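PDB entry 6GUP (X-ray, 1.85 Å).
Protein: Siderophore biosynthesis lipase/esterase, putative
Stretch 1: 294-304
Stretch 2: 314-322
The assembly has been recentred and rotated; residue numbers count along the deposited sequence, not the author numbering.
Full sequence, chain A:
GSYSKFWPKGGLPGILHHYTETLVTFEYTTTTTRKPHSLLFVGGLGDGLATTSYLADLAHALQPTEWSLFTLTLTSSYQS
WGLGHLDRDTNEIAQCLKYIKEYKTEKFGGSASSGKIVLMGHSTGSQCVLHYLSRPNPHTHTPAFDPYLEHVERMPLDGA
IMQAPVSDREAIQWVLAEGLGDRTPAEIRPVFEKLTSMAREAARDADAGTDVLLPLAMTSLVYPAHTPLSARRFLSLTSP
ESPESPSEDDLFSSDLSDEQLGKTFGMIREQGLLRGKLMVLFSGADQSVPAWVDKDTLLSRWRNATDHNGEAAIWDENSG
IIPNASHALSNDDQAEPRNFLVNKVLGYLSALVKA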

# COMPACT_ATOMS: atom_id res chain seq x y z
N ASP A 294 3.24 34.70 1.74
CA ASP A 294 2.19 35.31 0.92
C ASP A 294 1.79 34.30 -0.17
O ASP A 294 2.56 34.06 -1.10
N LYS A 295 0.60 33.72 -0.03
CA LYS A 295 0.12 32.69 -0.95
C LYS A 295 -0.19 33.24 -2.35
O LYS A 295 -0.03 32.52 -3.35
N ASP A 296 -0.62 34.49 -2.42
CA ASP A 296 -0.94 35.16 -3.69
C ASP A 296 0.31 35.44 -4.51
O ASP A 296 0.33 35.23 -5.72
N THR A 297 1.35 35.94 -3.84
CA THR A 297 2.67 36.11 -4.45
C THR A 297 3.21 34.77 -4.96
O THR A 297 3.74 34.70 -6.06
N LEU A 298 3.06 33.72 -4.15
CA LEU A 298 3.55 32.39 -4.50
C LEU A 298 2.90 31.84 -5.78
O LEU A 298 3.61 31.32 -6.65
N LEU A 299 1.58 31.98 -5.91
CA LEU A 299 0.86 31.54 -7.12
C LEU A 299 1.24 32.33 -8.37
O LEU A 299 1.38 31.74 -9.45
N SER A 300 1.40 33.65 -8.24
CA SER A 300 1.79 34.50 -9.36
C SER A 300 3.21 34.20 -9.85
O SER A 300 3.48 34.24 -11.05
N ARG A 301 4.11 33.90 -8.92
CA ARG A 301 5.48 33.49 -9.26
C ARG A 301 5.52 32.12 -9.96
O ARG A 301 6.31 31.92 -10.88
N TRP A 302 4.67 31.19 -9.52
CA TRP A 302 4.51 29.91 -10.22
C TRP A 302 3.87 30.10 -11.60
O TRP A 302 4.30 29.47 -12.56
N ARG A 303 2.86 30.96 -11.68
CA ARG A 303 2.23 31.30 -12.96
C ARG A 303 3.25 31.87 -13.95
O ARG A 303 3.35 31.40 -15.08
N ASN A 304 4.00 32.88 -13.51
CA ASN A 304 5.00 33.54 -14.35
C ASN A 304 6.16 32.62 -14.75
O ASN A 304 6.69 32.74 -15.86
N ILE A 314 0.02 28.27 -20.34
CA ILE A 314 -0.11 26.93 -19.78
C ILE A 314 -0.85 26.97 -18.45
O ILE A 314 -1.74 26.15 -18.20
N TRP A 315 -0.48 27.91 -17.59
CA TRP A 315 -1.13 28.11 -16.29
C TRP A 315 -2.62 28.37 -16.46
O TRP A 315 -3.02 29.19 -17.29
N ASP A 316 -3.44 27.66 -15.68
CA ASP A 316 -4.88 27.89 -15.68
C ASP A 316 -5.16 29.12 -14.82
O ASP A 316 -4.87 29.11 -13.62
N GLU A 317 -5.73 30.16 -15.43
CA GLU A 317 -6.10 31.38 -14.71
C GLU A 317 -7.10 31.11 -13.57
O GLU A 317 -7.12 31.85 -12.58
N ASN A 318 -7.91 30.06 -13.72
CA ASN A 318 -8.83 29.61 -12.66
C ASN A 318 -8.15 28.99 -11.42
O ASN A 318 -8.84 28.61 -10.47
N SER A 319 -6.82 28.86 -11.44
CA SER A 319 -6.05 28.57 -10.22
C SER A 319 -6.26 29.67 -9.19
O SER A 319 -6.46 30.84 -9.53
N GLY A 320 -6.22 29.28 -7.92
CA GLY A 320 -6.44 30.24 -6.84
C GLY A 320 -6.39 29.62 -5.46
O GLY A 320 -5.86 28.53 -5.27
N ILE A 321 -6.98 30.35 -4.51
CA ILE A 321 -6.91 30.03 -3.10
C ILE A 321 -8.34 29.80 -2.61
O ILE A 321 -9.11 30.76 -2.51
N ILE A 322 -8.67 28.55 -2.30
CA ILE A 322 -10.03 28.17 -1.89
C ILE A 322 -10.33 28.82 -0.53
O ILE A 322 -9.60 28.57 0.43

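No direct hydrogen bond joins the two stretches; the contact is built on an indole lying flat against the side of a helix. W315 supplies that indole. Its CA-to-CB bond points toward the helix, and chi1 is t with chi2 near -90°. R303 CB sits 3.6 Å from the centroid of the five-membered ring of W315, only 4° off the ring normal, a CH-pi contact over the face. R303 carries its aliphatic chain onward across the indole, with CD 3.5 Å from W315 CD1. All three of its first chi angles are t, so the chain is extended and its guanidinium reaches past the ring toward E317.

The same ring face also meets helix backbone. L299 O lies 3.7 Å from W315 CZ2. This carbonyl also accepts the helical hydrogen bond from R303 N, so the ring packs against an oxygen that already has a partner. W302 borders the six-membered end of the indole, with its CB 3.7 Å from W315 CZ3. Its own ring leads away from stretch 2, and W315 CH2 lies near the plane of that ring, at its edge.

L299 is the buried link between the indole and the strand. It points toward stretch 2 in rotamer m, t. Its CD2 is 3.9 Å from W315 CH2. Its CD1 lies 3.7 Å from G320 CA and 3.8 Å from I321 CG1. G320 has no side chain, and L299 packs directly on its backbone.

I321 also points toward the helix, in rotamer m, t. It reaches the first turn, where its CD1 is 3.6 Å from K295 CB and 3.3 Å from D296 OD1. The latter is a contact of methyl with carboxylate, not a polar pairing. K295 points toward the strand at CB, but its NZ is hydrogen-bonded elsewhere in the structure.

The polar link is made through water. Water 1 accepts from R303 NH2 at 2.8 Å and donates to E317 OE2 at 2.8 Å. It thus bridges the guanidinium and the carboxylate. E317 has chi1 p and chi2 t, and its CB is 4.1 Å from R303 NH1.

Within stretch 1, D294 caps the helix through OD1, with weak bonds from D296 N at 3.2 Å and T297 N at 3.4 Å. Within stretch 2, D316 points away from the helix and begins the type I turn to S319: its OD1 accepts from N318 N at 3.1 Å, and its O accepts from S319 OG at 2.7 Å.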

# COMPACT_ATOMS: atom_id res chain seq x y z
CB ASP A 294 2.69 36.63 0.30
CG ASP A 294 1.56 37.50 -0.26
OD1 ASP A 294 0.50 36.96 -0.67
OD2 ASP A 294 1.74 38.73 -0.30
CB LYS A 295 -1.14 32.01 -0.40
CG LYS A 295 -0.93 31.26 0.90
CD LYS A 295 -2.25 30.67 1.40
CE LYS A 295 -2.15 30.21 2.84
NZ LYS A 295 -3.48 29.79 3.35
CB ASP A 296 -1.71 36.46 -3.44
CG ASP A 296 -3.07 36.22 -2.83
OD1 ASP A 296 -3.94 35.65 -3.51
OD2 ASP A 296 -3.28 36.62 -1.66
CB THR A 297 3.68 36.74 -3.46
OG1 THR A 297 3.17 37.98 -2.97
CG2 THR A 297 5.04 37.00 -4.13
CB LEU A 298 3.34 31.41 -3.34
CG LEU A 298 3.93 30.00 -3.46
CD1 LEU A 298 5.42 30.05 -3.74
CD2 LEU A 298 3.65 29.21 -2.19
CB LEU A 299 -0.67 31.60 -6.92
CG LEU A 299 -1.36 30.52 -6.09
CD1 LEU A 299 -2.86 30.74 -6.08
CD2 LEU A 299 -1.04 29.11 -6.59
CB SER A 300 1.67 35.99 -9.00
OG SER A 300 2.45 36.31 -7.86
CB ARG A 301 6.38 33.50 -8.02
CG ARG A 301 6.64 34.90 -7.49
CD ARG A 301 7.58 34.89 -6.30
NE ARG A 301 8.94 34.56 -6.72
CZ ARG A 301 9.71 33.58 -6.23
NH1 ARG A 301 9.31 32.79 -5.23
NH2 ARG A 301 10.92 33.40 -6.74
CB TRP A 302 3.67 28.91 -9.40
CG TRP A 302 4.32 28.44 -8.12
CD1 TRP A 302 5.59 28.67 -7.69
CD2 TRP A 302 3.71 27.61 -7.13
NE1 TRP A 302 5.81 28.06 -6.48
CE2 TRP A 302 4.67 27.40 -6.11
CE3 TRP A 302 2.44 27.03 -6.99
CZ2 TRP A 302 4.40 26.63 -4.97
CZ3 TRP A 302 2.17 26.27 -5.85
CH2 TRP A 302 3.15 26.08 -4.86
CB ARG A 303 1.08 32.30 -12.77
CG ARG A 303 0.51 32.83 -14.09
CD ARG A 303 -0.79 33.59 -13.93
NE ARG A 303 -1.31 33.99 -15.24
CZ ARG A 303 -2.52 34.51 -15.47
NH1 ARG A 303 -3.39 34.71 -14.48
NH2 ARG A 303 -2.86 34.83 -16.72
CB ASN A 304 5.54 34.81 -13.66
CG ASN A 304 4.50 35.92 -13.60
OD1 ASN A 304 3.76 36.17 -14.55
ND2 ASN A 304 4.45 36.61 -12.46
CB ILE A 314 1.28 26.26 -19.61
CG1 ILE A 314 1.93 26.06 -20.98
CG2 ILE A 314 1.16 24.92 -18.88
CD1 ILE A 314 3.41 25.77 -20.95
CB TRP A 315 -0.47 29.28 -15.55
CG TRP A 315 -0.99 29.52 -14.17
CD1 TRP A 315 -2.03 30.33 -13.82
CD2 TRP A 315 -0.49 28.96 -12.96
NE1 TRP A 315 -2.21 30.31 -12.46
CE2 TRP A 315 -1.28 29.47 -11.90
CE3 TRP A 315 0.55 28.06 -12.65
CZ2 TRP A 315 -1.06 29.13 -10.56
CZ3 TRP A 315 0.76 27.72 -11.32
CH2 TRP A 315 -0.04 28.25 -10.29
CB ASP A 316 -5.63 26.67 -15.12
CG ASP A 316 -7.09 26.64 -15.55
OD1 ASP A 316 -7.72 27.71 -15.67
OD2 ASP A 316 -7.62 25.53 -15.77
CB GLU A 317 -6.65 32.45 -15.67
CG GLU A 317 -8.02 32.15 -16.28
CD GLU A 317 -8.58 33.32 -17.08
OE1 GLU A 317 -9.81 33.34 -17.30
OE2 GLU A 317 -7.81 34.21 -17.47
CB ASN A 318 -9.87 28.64 -13.23
CG ASN A 318 -10.85 29.31 -14.18
OD1 ASN A 318 -11.25 30.46 -13.97
ND2 ASN A 318 -11.25 28.60 -15.23
CB SER A 319 -4.56 28.50 -10.54
OG SER A 319 -4.28 27.51 -11.51
CB ILE A 321 -6.21 31.17 -2.32
CG1 ILE A 321 -4.77 31.36 -2.85
CG2 ILE A 321 -6.17 30.88 -0.83
CD1 ILE A 321 -4.08 32.61 -2.35
CB ILE A 322 -10.22 26.63 -1.76
CG1 ILE A 322 -9.83 25.87 -3.04
CG2 ILE A 322 -11.67 26.30 -1.39
CD1 ILE A 322 -10.67 26.14 -4.27
O HOH W 1 -5.56 35.46 -16.32